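Local structure of trichothecene 15-O-acetyltransferase TRI3 (Fusarium sporotrichioides, 3FOT) at residues R27-G41 with W98-E112. The protein acetylates the 15-hydroxyl of trichothecene intermediates such as 15-deacetylcalonectrin during biosynthesis of T-2 toxin and related mycotoxins. Sequence-based numbering, arbitrary orientation.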
ATOM      1  N   ARG A  27     -24.161 -10.567  15.422  1.00 15.68           N
ATOM      2  CA  ARG A  27     -23.509  -9.241  15.368  1.00 16.13           C
ATOM      3  C   ARG A  27     -21.974  -9.287  15.322  1.00 16.17           C
ATOM      4  O   ARG A  27     -21.348  -8.292  14.961  1.00 15.22           O
ATOM      5  CB  ARG A  27     -23.992  -8.335  16.516  1.00 15.95           C
ATOM      6  CG  ARG A  27     -25.502  -8.018  16.443  1.00 17.27           C
ATOM      7  CD  ARG A  27     -25.947  -7.142  17.623  1.00 19.53           C
ATOM      8  NE  ARG A  27     -25.384  -5.798  17.512  1.00 26.93           N
ATOM      9  CZ  ARG A  27     -25.882  -4.803  16.771  1.00 27.99           C
ATOM     10  NH1 ARG A  27     -26.991  -4.954  16.040  1.00 27.32           N
ATOM     11  NH2 ARG A  27     -25.261  -3.634  16.767  1.00 28.94           N
ATOM     12  N   GLN A  28     -21.378 -10.430  15.686  1.00 15.34           N
ATOM     13  CA  GLN A  28     -19.923 -10.622  15.575  1.00 16.19           C
ATOM     14  C   GLN A  28     -19.589 -11.762  14.608  1.00 15.17           C
ATOM     15  O   GLN A  28     -20.154 -12.854  14.706  1.00 14.74           O
ATOM     16  CB  GLN A  28     -19.281 -10.914  16.939  1.00 16.32           C
ATOM     17  CG  GLN A  28     -17.743 -10.869  16.908  1.00 18.09           C
ATOM     18  CD  GLN A  28     -17.098 -11.149  18.275  1.00 20.49           C
ATOM     19  OE1 GLN A  28     -16.959 -12.299  18.674  1.00 26.84           O
ATOM     20  NE2 GLN A  28     -16.673 -10.094  18.968  1.00 23.14           N
ATOM     21  N   VAL A  29     -18.673 -11.493  13.676  1.00 13.31           N
ATOM     22  CA  VAL A  29     -18.210 -12.515  12.719  1.00 13.18           C
ATOM     23  C   VAL A  29     -16.682 -12.525  12.757  1.00 13.28           C
ATOM     24  O   VAL A  29     -16.059 -11.505  13.091  1.00 12.67           O
ATOM     25  CB  VAL A  29     -18.717 -12.291  11.262  1.00 12.59           C
ATOM     26  CG1 VAL A  29     -20.214 -12.609  11.140  1.00 14.78           C
ATOM     27  CG2 VAL A  29     -18.434 -10.853  10.757  1.00 13.59           C
ATOM     28  N   GLN A  30     -16.083 -13.672  12.447  1.00 13.47           N
ATOM     29  CA  GLN A  30     -14.648 -13.763  12.386  1.00 14.29           C
ATOM     30  C   GLN A  30     -14.206 -14.631  11.212  1.00 13.53           C
ATOM     31  O   GLN A  30     -14.978 -15.468  10.713  1.00 14.07           O
ATOM     32  CB  GLN A  30     -14.055 -14.271  13.702  1.00 14.80           C
ATOM     33  CG  GLN A  30     -14.295 -15.747  13.992  1.00 18.28           C
ATOM     34  CD  GLN A  30     -13.726 -16.179  15.350  1.00 18.18           C
ATOM     35  OE1 GLN A  30     -13.392 -15.357  16.202  1.00 23.22           O
ATOM     36  NE2 GLN A  30     -13.636 -17.481  15.545  1.00 25.97           N
ATOM     37  N   ARG A  31     -12.979 -14.416  10.766  1.00 12.30           N
ATOM     38  CA  ARG A  31     -12.385 -15.326   9.777  1.00 12.69           C
ATOM     39  C   ARG A  31     -10.890 -15.480   9.974  1.00 13.05           C
ATOM     40  O   ARG A  31     -10.199 -14.538  10.423  1.00 12.59           O
ATOM     41  CB  ARG A  31     -12.705 -14.895   8.342  1.00 13.06           C
ATOM     42  CG  ARG A  31     -12.001 -13.624   7.910  1.00 10.92           C
ATOM     43  CD  ARG A  31     -12.428 -13.213   6.489  1.00 12.90           C
ATOM     44  NE  ARG A  31     -11.843 -11.912   6.137  1.00 13.63           N
ATOM     45  CZ  ARG A  31     -10.607 -11.746   5.657  1.00 12.42           C
ATOM     46  NH1 ARG A  31     -10.173 -10.521   5.369  1.00 13.73           N
ATOM     47  NH2 ARG A  31      -9.796 -12.800   5.494  1.00  9.19           N
ATOM     48  N   ARG A  32     -10.389 -16.674   9.643  1.00 12.41           N
ATOM     49  CA  ARG A  32      -8.949 -16.902   9.591  1.00 12.85           C
ATOM     50  C   ARG A  32      -8.398 -16.181   8.362  1.00 12.88           C
ATOM     51  O   ARG A  32      -8.915 -16.336   7.258  1.00 13.63           O
ATOM     52  CB  ARG A  32      -8.627 -18.397   9.544  1.00 12.47           C
ATOM     53  CG  ARG A  32      -7.137 -18.711   9.561  1.00 14.93           C
ATOM     54  CD  ARG A  32      -6.489 -18.480  10.918  1.00 15.53           C
ATOM     55  NE  ARG A  32      -7.176 -19.214  11.989  1.00 16.85           N
ATOM     56  CZ  ARG A  32      -6.713 -19.354  13.226  1.00 17.69           C
ATOM     57  NH1 ARG A  32      -5.557 -18.805  13.602  1.00 15.18           N
ATOM     58  NH2 ARG A  32      -7.422 -20.056  14.100  1.00 21.82           N
ATOM     59  N   CYS A  33      -7.355 -15.375   8.555  1.00 12.65           N
ATOM     60  CA  CYS A  33      -6.818 -14.608   7.444  1.00 12.19           C
ATOM     61  C   CYS A  33      -6.074 -15.537   6.471  1.00 12.28           C
ATOM     62  O   CYS A  33      -5.779 -16.702   6.818  1.00 12.62           O
ATOM     63  CB  CYS A  33      -5.938 -13.453   7.956  1.00 12.48           C
ATOM     64  SG  CYS A  33      -4.233 -13.885   8.298  1.00 13.51           S
ATOM     65  N   VAL A  34      -5.807 -15.035   5.256  1.00 11.36           N
ATOM     66  CA  VAL A  34      -5.327 -15.895   4.156  1.00 10.51           C
ATOM     67  C   VAL A  34      -4.354 -15.140   3.267  1.00 10.53           C
ATOM     68  O   VAL A  34      -4.470 -13.922   3.108  1.00  9.94           O
ATOM     69  CB  VAL A  34      -6.515 -16.475   3.313  1.00 10.64           C
ATOM     70  CG1 VAL A  34      -7.344 -15.372   2.616  1.00 11.30           C
ATOM     71  CG2 VAL A  34      -6.007 -17.508   2.264  1.00 10.98           C
ATOM     72  N   GLY A  35      -3.366 -15.859   2.732  1.00  9.37           N
ATOM     73  CA  GLY A  35      -2.483 -15.279   1.738  1.00  9.38           C
ATOM     74  C   GLY A  35      -1.662 -14.156   2.327  1.00  8.77           C
ATOM     75  O   GLY A  35      -1.091 -14.297   3.407  1.00  9.20           O
ATOM     76  N   ALA A  36      -1.574 -13.045   1.591  1.00  9.35           N
ATOM     77  CA  ALA A  36      -0.738 -11.914   2.029  1.00  9.46           C
ATOM     78  C   ALA A  36      -1.149 -11.378   3.398  1.00  9.18           C
ATOM     79  O   ALA A  36      -0.309 -10.817   4.137  1.00  9.58           O
ATOM     80  CB  ALA A  36      -0.747 -10.808   0.996  1.00  9.99           C
ATOM     81  N   GLU A  37      -2.410 -11.570   3.772  1.00  8.94           N
ATOM     82  CA  GLU A  37      -2.835 -11.206   5.148  1.00  9.35           C
ATOM     83  C   GLU A  37      -1.994 -11.884   6.211  1.00  8.69           C
ATOM     84  O   GLU A  37      -1.640 -11.266   7.197  1.00  9.34           O
ATOM     85  CB  GLU A  37      -4.319 -11.549   5.362  1.00  8.31           C
ATOM     86  CG  GLU A  37      -5.280 -10.700   4.542  1.00  9.75           C
ATOM     87  CD  GLU A  37      -6.724 -11.189   4.620  1.00 10.03           C
ATOM     88  OE1 GLU A  37      -6.935 -12.357   5.035  1.00 12.25           O
ATOM     89  OE2 GLU A  37      -7.629 -10.424   4.230  1.00 12.57           O
ATOM     90  N   ALA A  38      -1.683 -13.162   6.004  1.00  9.33           N
ATOM     91  CA  ALA A  38      -0.947 -13.959   6.979  1.00  8.93           C
ATOM     92  C   ALA A  38       0.477 -13.435   7.159  1.00  9.18           C
ATOM     93  O   ALA A  38       1.046 -13.548   8.243  1.00  8.75           O
ATOM     94  CB  ALA A  38      -0.956 -15.427   6.558  1.00  9.86           C
ATOM     95  N   ILE A  39       1.052 -12.877   6.090  1.00  8.75           N
ATOM     96  CA  ILE A  39       2.379 -12.272   6.176  1.00  8.98           C
ATOM     97  C   ILE A  39       2.338 -11.043   7.090  1.00  9.08           C
ATOM     98  O   ILE A  39       3.059 -10.976   8.099  1.00  9.06           O
ATOM     99  CB  ILE A  39       2.946 -11.870   4.766  1.00  9.35           C
ATOM    100  CG1 ILE A  39       3.137 -13.102   3.888  1.00  8.78           C
ATOM    101  CG2 ILE A  39       4.314 -11.206   4.938  1.00  9.98           C
ATOM    102  CD1 ILE A  39       3.425 -12.778   2.412  1.00  8.92           C
ATOM    103  N   VAL A  40       1.477 -10.079   6.755  1.00  8.60           N
ATOM    104  CA  VAL A  40       1.432  -8.833   7.523  1.00  9.34           C
ATOM    105  C   VAL A  40       0.825  -9.012   8.914  1.00  9.15           C
ATOM    106  O   VAL A  40       1.077  -8.193   9.808  1.00 10.03           O
ATOM    107  CB  VAL A  40       0.731  -7.671   6.743  1.00  8.88           C
ATOM    108  CG1 VAL A  40       1.445  -7.457   5.374  1.00  9.22           C
ATOM    109  CG2 VAL A  40      -0.748  -7.979   6.495  1.00  8.53           C
ATOM    110  N   GLY A  41       0.008 -10.057   9.060  1.00  9.20           N
ATOM    111  CA  GLY A  41      -0.611 -10.431  10.329  1.00  9.73           C
ATOM    112  C   GLY A  41       0.238 -11.229  11.314  1.00 10.05           C
ATOM    113  O   GLY A  41      -0.179 -11.391  12.457  1.00 10.31           O
ATOM    114  N   TRP A  98      -4.971 -13.547  17.829  1.00 12.17           N
ATOM    115  CA  TRP A  98      -4.206 -14.691  17.425  1.00 13.66           C
ATOM    116  C   TRP A  98      -4.477 -15.849  18.359  1.00 14.61           C
ATOM    117  O   TRP A  98      -4.761 -15.652  19.557  1.00 14.49           O
ATOM    118  CB  TRP A  98      -2.707 -14.410  17.477  1.00 13.89           C
ATOM    119  CG  TRP A  98      -2.240 -13.397  16.494  1.00 14.67           C
ATOM    120  CD1 TRP A  98      -1.813 -13.630  15.216  1.00 16.05           C
ATOM    121  CD2 TRP A  98      -2.186 -11.977  16.690  1.00 14.75           C
ATOM    122  NE1 TRP A  98      -1.456 -12.434  14.611  1.00 13.16           N
ATOM    123  CE2 TRP A  98      -1.684 -11.409  15.487  1.00 14.28           C
ATOM    124  CE3 TRP A  98      -2.485 -11.127  17.773  1.00 16.23           C
ATOM    125  CZ2 TRP A  98      -1.479 -10.031  15.334  1.00 14.25           C
ATOM    126  CZ3 TRP A  98      -2.284  -9.745  17.616  1.00 15.86           C
ATOM    127  CH2 TRP A  98      -1.798  -9.217  16.395  1.00 14.46           C
ATOM    128  N   ASP A  99      -4.341 -17.045  17.814  1.00 14.84           N
ATOM    129  CA  ASP A  99      -4.065 -18.206  18.675  1.00 15.91           C
ATOM    130  C   ASP A  99      -2.644 -18.682  18.425  1.00 16.60           C
ATOM    131  O   ASP A  99      -1.746 -17.870  18.174  1.00 16.72           O
ATOM    132  CB  ASP A  99      -5.115 -19.307  18.499  1.00 16.45           C
ATOM    133  CG  ASP A  99      -5.299 -19.734  17.061  1.00 16.21           C
ATOM    134  OD1 ASP A  99      -4.368 -19.593  16.224  1.00 18.50           O
ATOM    135  OD2 ASP A  99      -6.383 -20.236  16.772  1.00 18.07           O
ATOM    136  N   ASP A 100      -2.411 -19.988  18.473  1.00 17.23           N
ATOM    137  CA  ASP A 100      -1.045 -20.469  18.336  1.00 18.65           C
ATOM    138  C   ASP A 100      -0.614 -20.659  16.881  1.00 19.25           C
ATOM    139  O   ASP A 100       0.580 -20.852  16.599  1.00 20.82           O
ATOM    140  CB  ASP A 100      -0.848 -21.726  19.182  1.00 18.97           C
ATOM    141  CG  ASP A 100      -1.041 -21.446  20.670  1.00 21.74           C
ATOM    142  OD1 ASP A 100      -0.474 -20.455  21.194  1.00 25.11           O
ATOM    143  OD2 ASP A 100      -1.769 -22.199  21.323  1.00 25.79           O
ATOM    144  N   GLU A 101      -1.571 -20.562  15.964  1.00 19.37           N
ATOM    145  CA  GLU A 101      -1.281 -20.697  14.537  1.00 20.15           C
ATOM    146  C   GLU A 101      -0.622 -19.432  14.003  1.00 18.17           C
ATOM    147  O   GLU A 101      -0.686 -18.368  14.619  1.00 17.58           O
ATOM    148  CB  GLU A 101      -2.540 -21.002  13.747  1.00 19.98           C
ATOM    149  CG  GLU A 101      -3.319 -22.229  14.238  1.00 24.80           C
ATOM    150  CD  GLU A 101      -4.423 -22.640  13.281  1.00 25.20           C
ATOM    151  OE1 GLU A 101      -4.402 -22.198  12.104  1.00 32.57           O
ATOM    152  OE2 GLU A 101      -5.309 -23.422  13.704  1.00 30.35           O
ATOM    153  N   VAL A 102       0.043 -19.575  12.867  1.00 16.91           N
ATOM    154  CA  VAL A 102       0.645 -18.435  12.181  1.00 15.60           C
ATOM    155  C   VAL A 102      -0.383 -17.382  11.680  1.00 14.63           C
ATOM    156  O   VAL A 102      -0.200 -16.179  11.942  1.00 13.10           O
ATOM    157  CB  VAL A 102       1.563 -18.924  11.028  1.00 15.82           C
ATOM    158  CG1 VAL A 102       1.841 -17.815  10.023  1.00 16.72           C
ATOM    159  CG2 VAL A 102       2.873 -19.496  11.598  1.00 16.53           C
ATOM    160  N   PRO A 103      -1.426 -17.815  10.935  1.00 14.49           N
ATOM    161  CA  PRO A 103      -2.403 -16.836  10.451  1.00 13.68           C
ATOM    162  C   PRO A 103      -3.248 -16.166  11.541  1.00 13.66           C
ATOM    163  O   PRO A 103      -3.795 -16.822  12.447  1.00 12.92           O
ATOM    164  CB  PRO A 103      -3.245 -17.617   9.425  1.00 13.52           C
ATOM    165  CG  PRO A 103      -3.003 -19.072   9.757  1.00 15.42           C
ATOM    166  CD  PRO A 103      -1.696 -19.177  10.406  1.00 15.02           C
ATOM    167  N   ALA A 104      -3.265 -14.837  11.465  1.00 13.00           N
ATOM    168  CA  ALA A 104      -4.092 -13.994  12.321  1.00 11.83           C
ATOM    169  C   ALA A 104      -5.573 -14.287  12.146  1.00 11.69           C
ATOM    170  O   ALA A 104      -6.006 -14.833  11.126  1.00 11.33           O
ATOM    171  CB  ALA A 104      -3.845 -12.537  11.974  1.00 11.69           C
ATOM    172  N   ILE A 105      -6.366 -13.869  13.135  1.00 10.81           N
ATOM    173  CA  ILE A 105      -7.814 -13.985  13.037  1.00 11.61           C
ATOM    174  C   ILE A 105      -8.399 -12.580  12.927  1.00 10.21           C
ATOM    175  O   ILE A 105      -8.041 -11.701  13.680  1.00 10.08           O
ATOM    176  CB  ILE A 105      -8.408 -14.709  14.268  1.00 11.93           C
ATOM    177  CG1 ILE A 105      -7.807 -16.115  14.405  1.00 12.55           C
ATOM    178  CG2 ILE A 105      -9.952 -14.740  14.200  1.00 12.58           C
ATOM    179  CD1 ILE A 105      -8.003 -16.712  15.833  1.00 13.18           C
ATOM    180  N   ILE A 106      -9.260 -12.379  11.946  1.00  9.75           N
ATOM    181  CA  ILE A 106      -9.871 -11.065  11.732  1.00 10.68           C
ATOM    182  C   ILE A 106     -11.306 -11.099  12.236  1.00 10.67           C
ATOM    183  O   ILE A 106     -12.108 -11.947  11.814  1.00 10.91           O
ATOM    184  CB  ILE A 106      -9.883 -10.675  10.224  1.00  9.90           C
ATOM    185  CG1 ILE A 106      -8.438 -10.476   9.735  1.00 10.20           C
ATOM    186  CG2 ILE A 106     -10.774  -9.429   9.973  1.00  9.71           C
ATOM    187  CD1 ILE A 106      -8.255 -10.341   8.222  1.00 11.20           C
ATOM    188  N   THR A 107     -11.638 -10.161  13.114  1.00 11.59           N
ATOM    189  CA  THR A 107     -12.994 -10.137  13.679  1.00 12.44           C
ATOM    190  C   THR A 107     -13.693  -8.822  13.322  1.00 12.30           C
ATOM    191  O   THR A 107     -13.052  -7.769  13.315  1.00 11.89           O
ATOM    192  CB  THR A 107     -12.927 -10.326  15.203  1.00 13.31           C
ATOM    193  OG1 THR A 107     -12.421 -11.638  15.493  1.00 13.98           O
ATOM    194  CG2 THR A 107     -14.303 -10.172  15.844  1.00 14.45           C
ATOM    195  N   TYR A 108     -14.991  -8.895  13.019  1.00 11.63           N
ATOM    196  CA  TYR A 108     -15.811  -7.698  12.934  1.00 11.98           C
ATOM    197  C   TYR A 108     -17.027  -7.822  13.859  1.00 13.02           C
ATOM    198  O   TYR A 108     -17.711  -8.858  13.852  1.00 13.75           O
ATOM    199  CB  TYR A 108     -16.293  -7.393  11.500  1.00 11.23           C
ATOM    200  CG  TYR A 108     -17.110  -6.120  11.517  1.00 11.94           C
ATOM    201  CD1 TYR A 108     -16.470  -4.882  11.644  1.00 11.85           C
ATOM    202  CD2 TYR A 108     -18.516  -6.159  11.514  1.00 10.71           C
ATOM    203  CE1 TYR A 108     -17.190  -3.699  11.746  1.00 11.65           C
ATOM    204  CE2 TYR A 108     -19.263  -4.970  11.605  1.00 11.78           C
ATOM    205  CZ  TYR A 108     -18.580  -3.749  11.721  1.00 12.32           C
ATOM    206  OH  TYR A 108     -19.288  -2.577  11.820  1.00 10.52           O
ATOM    207  N   GLU A 109     -17.299  -6.772  14.627  1.00 13.15           N
ATOM    208  CA  GLU A 109     -18.513  -6.732  15.453  1.00 14.59           C
ATOM    209  C   GLU A 109     -19.246  -5.404  15.236  1.00 14.53           C
ATOM    210  O   GLU A 109     -18.646  -4.329  15.307  1.00 13.66           O
ATOM    211  CB  GLU A 109     -18.169  -6.945  16.930  1.00 14.38           C
ATOM    212  CG  GLU A 109     -19.370  -6.880  17.885  1.00 15.82           C
ATOM    213  CD  GLU A 109     -18.975  -7.001  19.351  1.00 17.82           C
ATOM    214  OE1 GLU A 109     -17.812  -6.707  19.721  0.60 17.47           O
ATOM    215  OE2 GLU A 109     -19.848  -7.396  20.147  0.60 19.94           O
ATOM    216  N   SER A 110     -20.538  -5.486  14.939  1.00 14.81           N
ATOM    217  CA  SER A 110     -21.362  -4.263  14.857  1.00 16.23           C
ATOM    218  C   SER A 110     -21.347  -3.506  16.177  1.00 16.58           C
ATOM    219  O   SER A 110     -21.289  -4.128  17.239  1.00 17.14           O
ATOM    220  CB  SER A 110     -22.801  -4.613  14.540  1.00 15.89           C
ATOM    221  OG  SER A 110     -22.958  -4.905  13.202  1.00 18.35           O
ATOM    222  N   PRO A 111     -21.407  -2.161  16.127  1.00 16.94           N
ATOM    223  CA  PRO A 111     -21.512  -1.395  17.374  1.00 17.42           C
ATOM    224  C   PRO A 111     -22.744  -1.824  18.177  1.00 18.51           C
ATOM    225  O   PRO A 111     -23.808  -2.066  17.603  1.00 18.65           O
ATOM    226  CB  PRO A 111     -21.665   0.058  16.891  1.00 17.86           C
ATOM    227  CG  PRO A 111     -20.974   0.056  15.530  1.00 16.02           C
ATOM    228  CD  PRO A 111     -21.327  -1.279  14.939  1.00 16.54           C
ATOM    229  N   GLU A 112     -22.559  -1.952  19.484  1.00 20.53           N
ATOM    230  CA  GLU A 112     -23.633  -2.347  20.402  1.00 21.93           C
ATOM    231  C   GLU A 112     -24.739  -1.300  20.492  1.00 22.04           C
ATOM    232  O   GLU A 112     -25.859  -1.603  20.908  1.00 22.34           O
ATOM    233  CB  GLU A 112     -23.063  -2.629  21.794  1.00 22.47           C
ATOM    234  CG  GLU A 112     -22.169  -1.530  22.355  1.00 25.44           C
ATOM    235  CD  GLU A 112     -22.208  -1.446  23.872  0.50 26.73           C
ATOM    236  OE1 GLU A 112     -21.585  -2.300  24.536  0.50 28.31           O
ATOM    237  OE2 GLU A 112     -22.850  -0.506  24.398  0.50 28.47           O
TER
HETATM  238  O   HOH W   1     -22.614  -5.631  19.160  1.00 23.62           O
HETATM  239  O   HOH W   2      -0.707 -14.035  10.367  1.00 10.68           O
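The guanidinium of Arg32 is sandwiched and held at its edge as well. Ile105 CG1 lies over the centre of one face. The Glu101 carboxylate stacks over the opposite face, its plane only 5° from that of the guanidinium. Glu101 OE1 sits well off the guanidinium plane, so this long salt bridge is electrostatic and not a hydrogen bond. At the edge Arg32 forms a two-pronged salt bridge with Asp99, NH2 to OD2 at 2.9 Å and NH1 to OD1 at 3.0 Å. Arg32 NH1 also donates to Pro103 O (2.9 Å). Bends at chi2 and chi3 (73° and 54°) lay Arg32 CD against CB and CG of Pro103 and turn the guanidinium toward Asp99. Glu101 N reaches Asp99 OD1 from the other face of the carboxylate, which makes an Asx turn.

Strands 28-32 and 105-109 are the antiparallel central pair of a small four-stranded sheet, flanked by strands 20-21 and 95-97. Between these two strands, Val29 with Tyr108 and Arg31 with Ile106 are the hydrogen-bonded pairs. Gln28, Gln30, Thr107 and Glu109 share the Arg32 face. On the other face Arg31 runs beside Ile106, whose CD1 sits 3.4 Å from Arg31 NH1, above the guanidinium. Glu37 clamps that guanidinium end-on, and its OE1 also accepts from Val34 N, tying strand to helix 36-41. Past the strand, Cys33 N bonds to Ala104 O. Cys33 SG packs on the CB atoms of Pro103 and Ala104. Trp98 NE1 reaches Gly41 O at 2.7 Å, in the indole plane. A water joins Ala38 O, Val102 O and Ala104 N. Ala38 lies about 6 Å, side chain to side chain, from His414, which binds 15-deacetylcalonectrin.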